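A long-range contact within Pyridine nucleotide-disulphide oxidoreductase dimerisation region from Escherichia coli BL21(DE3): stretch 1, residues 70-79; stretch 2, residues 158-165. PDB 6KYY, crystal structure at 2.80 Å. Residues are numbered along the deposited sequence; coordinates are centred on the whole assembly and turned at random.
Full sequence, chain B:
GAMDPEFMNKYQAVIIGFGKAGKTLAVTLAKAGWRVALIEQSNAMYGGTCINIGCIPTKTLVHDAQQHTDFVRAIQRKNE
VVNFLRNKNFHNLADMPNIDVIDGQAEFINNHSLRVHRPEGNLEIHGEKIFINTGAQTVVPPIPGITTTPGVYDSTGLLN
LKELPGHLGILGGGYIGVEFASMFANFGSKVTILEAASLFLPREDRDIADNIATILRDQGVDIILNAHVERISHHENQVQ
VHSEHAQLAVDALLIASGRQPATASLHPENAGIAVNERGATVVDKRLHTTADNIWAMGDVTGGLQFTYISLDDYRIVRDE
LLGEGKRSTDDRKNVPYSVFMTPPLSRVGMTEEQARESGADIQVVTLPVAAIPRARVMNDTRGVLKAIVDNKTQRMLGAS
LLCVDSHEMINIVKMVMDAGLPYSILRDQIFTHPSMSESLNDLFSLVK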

# COMPACT_ATOMS: atom_id res chain seq x y z
N ASP B 70 -14.05 6.54 18.65
CA ASP B 70 -13.89 6.96 20.03
C ASP B 70 -12.49 6.63 20.53
O ASP B 70 -11.93 5.58 20.22
CB ASP B 70 -14.94 6.28 20.92
CG ASP B 70 -14.75 6.59 22.39
OD1 ASP B 70 -14.59 5.63 23.18
OD2 ASP B 70 -14.77 7.78 22.76
N PHE B 71 -11.92 7.56 21.31
CA PHE B 71 -10.52 7.42 21.72
C PHE B 71 -10.32 6.24 22.66
O PHE B 71 -9.34 5.49 22.52
CB PHE B 71 -10.05 8.72 22.39
CG PHE B 71 -8.66 8.63 22.97
CD1 PHE B 71 -7.55 8.68 22.14
CD2 PHE B 71 -8.48 8.51 24.33
CE1 PHE B 71 -6.28 8.60 22.67
CE2 PHE B 71 -7.20 8.44 24.87
CZ PHE B 71 -6.10 8.48 24.03
N VAL B 72 -11.24 6.04 23.61
CA VAL B 72 -11.07 4.96 24.58
C VAL B 72 -11.19 3.60 23.90
O VAL B 72 -10.47 2.66 24.24
CB VAL B 72 -12.08 5.11 25.73
CG1 VAL B 72 -11.75 4.14 26.86
CG2 VAL B 72 -12.09 6.54 26.24
N ARG B 73 -12.11 3.47 22.94
CA ARG B 73 -12.22 2.22 22.19
C ARG B 73 -10.94 1.92 21.42
O ARG B 73 -10.52 0.77 21.34
CB ARG B 73 -13.42 2.29 21.24
CG ARG B 73 -14.75 2.51 21.92
CD ARG B 73 -15.55 1.21 22.02
NE ARG B 73 -16.98 1.43 21.79
CZ ARG B 73 -17.81 1.95 22.68
NH1 ARG B 73 -19.09 2.11 22.39
NH2 ARG B 73 -17.36 2.32 23.88
N ALA B 74 -10.32 2.96 20.86
CA ALA B 74 -9.07 2.76 20.13
C ALA B 74 -7.93 2.38 21.08
O ALA B 74 -7.08 1.55 20.74
CB ALA B 74 -8.71 4.01 19.34
N ILE B 75 -7.90 2.99 22.27
CA ILE B 75 -6.92 2.59 23.28
C ILE B 75 -7.17 1.15 23.71
O ILE B 75 -6.23 0.39 23.97
CB ILE B 75 -6.96 3.56 24.47
CG1 ILE B 75 -6.55 4.97 24.04
CG2 ILE B 75 -6.06 3.07 25.60
CD1 ILE B 75 -5.07 5.10 23.74
N GLN B 76 -8.45 0.75 23.78
CA GLN B 76 -8.78 -0.63 24.10
C GLN B 76 -8.26 -1.58 23.03
O GLN B 76 -7.68 -2.63 23.34
CB GLN B 76 -10.29 -0.78 24.28
CG GLN B 76 -10.74 -2.18 24.67
CD GLN B 76 -10.28 -2.57 26.07
OE1 GLN B 76 -9.96 -1.71 26.89
NE2 GLN B 76 -10.26 -3.87 26.34
N ARG B 77 -8.47 -1.24 21.75
CA ARG B 77 -7.95 -2.07 20.67
C ARG B 77 -6.43 -2.00 20.61
O ARG B 77 -5.77 -3.00 20.30
CB ARG B 77 -8.56 -1.66 19.34
CG ARG B 77 -8.30 -2.65 18.21
CD ARG B 77 -8.97 -2.22 16.92
NE ARG B 77 -8.10 -1.37 16.10
CZ ARG B 77 -7.15 -1.84 15.30
NH1 ARG B 77 -6.94 -3.14 15.19
NH2 ARG B 77 -6.40 -0.99 14.59
N LYS B 78 -5.86 -0.83 20.90
CA LYS B 78 -4.41 -0.71 20.96
C LYS B 78 -3.83 -1.68 21.99
O LYS B 78 -2.82 -2.34 21.73
CB LYS B 78 -4.01 0.73 21.27
CG LYS B 78 -2.53 0.93 21.56
CD LYS B 78 -2.31 1.84 22.75
CE LYS B 78 -1.87 1.06 23.97
NZ LYS B 78 -1.90 1.88 25.21
N ASN B 79 -4.48 -1.78 23.16
CA ASN B 79 -4.00 -2.70 24.19
C ASN B 79 -4.05 -4.15 23.71
O ASN B 79 -3.12 -4.92 23.97
CB ASN B 79 -4.83 -2.54 25.46
CG ASN B 79 -4.43 -1.33 26.26
OD1 ASN B 79 -3.34 -0.79 26.11
ND2 ASN B 79 -5.33 -0.88 27.14
N LEU B 158 1.83 8.97 26.89
CA LEU B 158 0.70 9.55 26.17
C LEU B 158 -0.18 8.48 25.53
O LEU B 158 -1.39 8.67 25.39
CB LEU B 158 1.18 10.54 25.11
CG LEU B 158 0.08 11.47 24.59
CD1 LEU B 158 -0.22 12.56 25.60
CD2 LEU B 158 0.46 12.07 23.24
N LEU B 159 0.41 7.35 25.14
CA LEU B 159 -0.36 6.26 24.55
C LEU B 159 -1.18 5.49 25.57
O LEU B 159 -1.93 4.59 25.19
CB LEU B 159 0.57 5.30 23.81
CG LEU B 159 1.27 5.88 22.57
CD1 LEU B 159 2.17 4.85 21.92
CD2 LEU B 159 0.24 6.40 21.58
N ASN B 160 -1.05 5.81 26.86
CA ASN B 160 -1.80 5.15 27.92
C ASN B 160 -2.79 6.09 28.60
O ASN B 160 -3.25 5.81 29.71
CB ASN B 160 -0.85 4.55 28.95
CG ASN B 160 -0.06 3.38 28.40
OD1 ASN B 160 -0.61 2.50 27.73
ND2 ASN B 160 1.24 3.35 28.68
N LEU B 161 -3.12 7.21 27.95
CA LEU B 161 -4.08 8.14 28.52
C LEU B 161 -5.45 7.48 28.67
O LEU B 161 -5.83 6.59 27.90
CB LEU B 161 -4.20 9.38 27.63
CG LEU B 161 -3.12 10.45 27.78
CD1 LEU B 161 -3.52 11.73 27.05
CD2 LEU B 161 -2.83 10.73 29.24
N LYS B 162 -6.18 7.91 29.69
CA LYS B 162 -7.51 7.38 29.96
C LYS B 162 -8.62 8.19 29.32
O LYS B 162 -9.73 7.67 29.13
CB LYS B 162 -7.76 7.30 31.47
CG LYS B 162 -6.71 6.50 32.24
CD LYS B 162 -7.08 5.03 32.29
CE LYS B 162 -6.66 4.40 33.61
NZ LYS B 162 -7.57 4.79 34.73
N GLU B 163 -8.35 9.45 28.97
CA GLU B 163 -9.36 10.35 28.44
C GLU B 163 -8.73 11.18 27.33
O GLU B 163 -7.56 11.55 27.41
CB GLU B 163 -9.91 11.26 29.54
CG GLU B 163 -10.88 12.33 29.09
CD GLU B 163 -11.61 12.99 30.25
OE1 GLU B 163 -12.37 12.28 30.95
OE2 GLU B 163 -11.40 14.20 30.48
N LEU B 164 -9.50 11.46 26.29
CA LEU B 164 -8.99 12.30 25.20
C LEU B 164 -8.89 13.74 25.67
O LEU B 164 -9.91 14.34 26.04
CB LEU B 164 -9.89 12.21 23.97
CG LEU B 164 -9.27 12.94 22.77
CD1 LEU B 164 -8.40 11.98 21.98
CD2 LEU B 164 -10.34 13.56 21.88
N PRO B 165 -7.69 14.33 25.68
CA PRO B 165 -7.57 15.73 26.12
C PRO B 165 -8.13 16.68 25.07
O PRO B 165 -7.85 16.54 23.88
CB PRO B 165 -6.06 15.91 26.31
CG PRO B 165 -5.45 14.92 25.36
CD PRO B 165 -6.40 13.75 25.29

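The polar part of this contact centres on one donor, the ammonium group of Lys78. Its NZ lies 2.7 Å from Leu159 O, a hydrogen bond to a backbone carbonyl, and 2.9 Å from Asn160 OD1, a bond that is weak once hydrogens are placed despite the short separation. A third acceptor comes from its own helix: Lys78 NZ reaches Asn79 OD1 at 3.2 Å, also weakly. The bond to Leu159 O is the one not weak, so that carbonyl is the principal partner and the two asparagine oxygens supplement it. All three acceptors are neutral, so no salt bridge is involved. In making these bonds Lys78, whose CA-to-CB bond points toward the other stretch, has chi1 t but chi2 and chi3 values of -137° and 106°, both between the usual wells, before chi4 returns to t. Asn160 approaches differently: its CA-to-CB bond points away from the helix, yet with chi1 m the end of the side chain comes nearer and brings OD1 within reach of the lysine.

Two of the three acceptors, Leu159 O and Asn160 OD1, belong to a turn. Leu158 to Leu161 form a type I beta turn, in which Leu161 N donates weakly to Leu158 O at 3.4 Å. Leu159 and Asn160 occupy its two central positions; the turn's own bond uses Leu158 O, and Leu159 O accepts from Lys78. Leu159 O also lies 3.5 Å from the methyl carbon Ile75 CD1; this is a packing contact and adds nothing to its hydrogen bonding.

From Arg73 to Asn79 the backbone donors of the helix are satisfied locally. Ile75 N donates to Phe71 O at 2.9 Å, and Lys78 N to Ala74 O at 2.7 Å, members of an i to i-4 series that runs from Ala74 to Asn79. Arg73 N comes before that series and is capped instead by the side chain of Asp70, with Arg73 N to Asp70 OD1 at 3.3 Å and an N-H...acceptor angle of 152°. Asp70 thus serves its own helix and makes no contact with the other stretch. Arg77, which is out of reach of the other stretch, has its guanidinium nitrogens hydrogen-bonded elsewhere in the structure.

Toward the start of the helix the contact becomes apolar. Phe71, with chi1 t and its CA-to-CB bond toward the loop, loses 98 Å² to the other stretch, the largest share of any residue here. Its CD1 lies 3.4 Å from Leu164 CD1, a tight carbon-carbon approach, while its CZ stands 4.2 Å from Leu161 CB. Phe71 CE2 also passes 3.8 Å from Leu161 O, but a ring carbon at this distance is a van der Waals neighbour and leaves that carbonyl without a hydrogen bond across the contact. Val72 CG2 at 3.9 Å from Lys162 O is a similar case. Altogether 389 Å² is buried, with lysine hydrogen bonds toward one end and phenylalanine packing at the other.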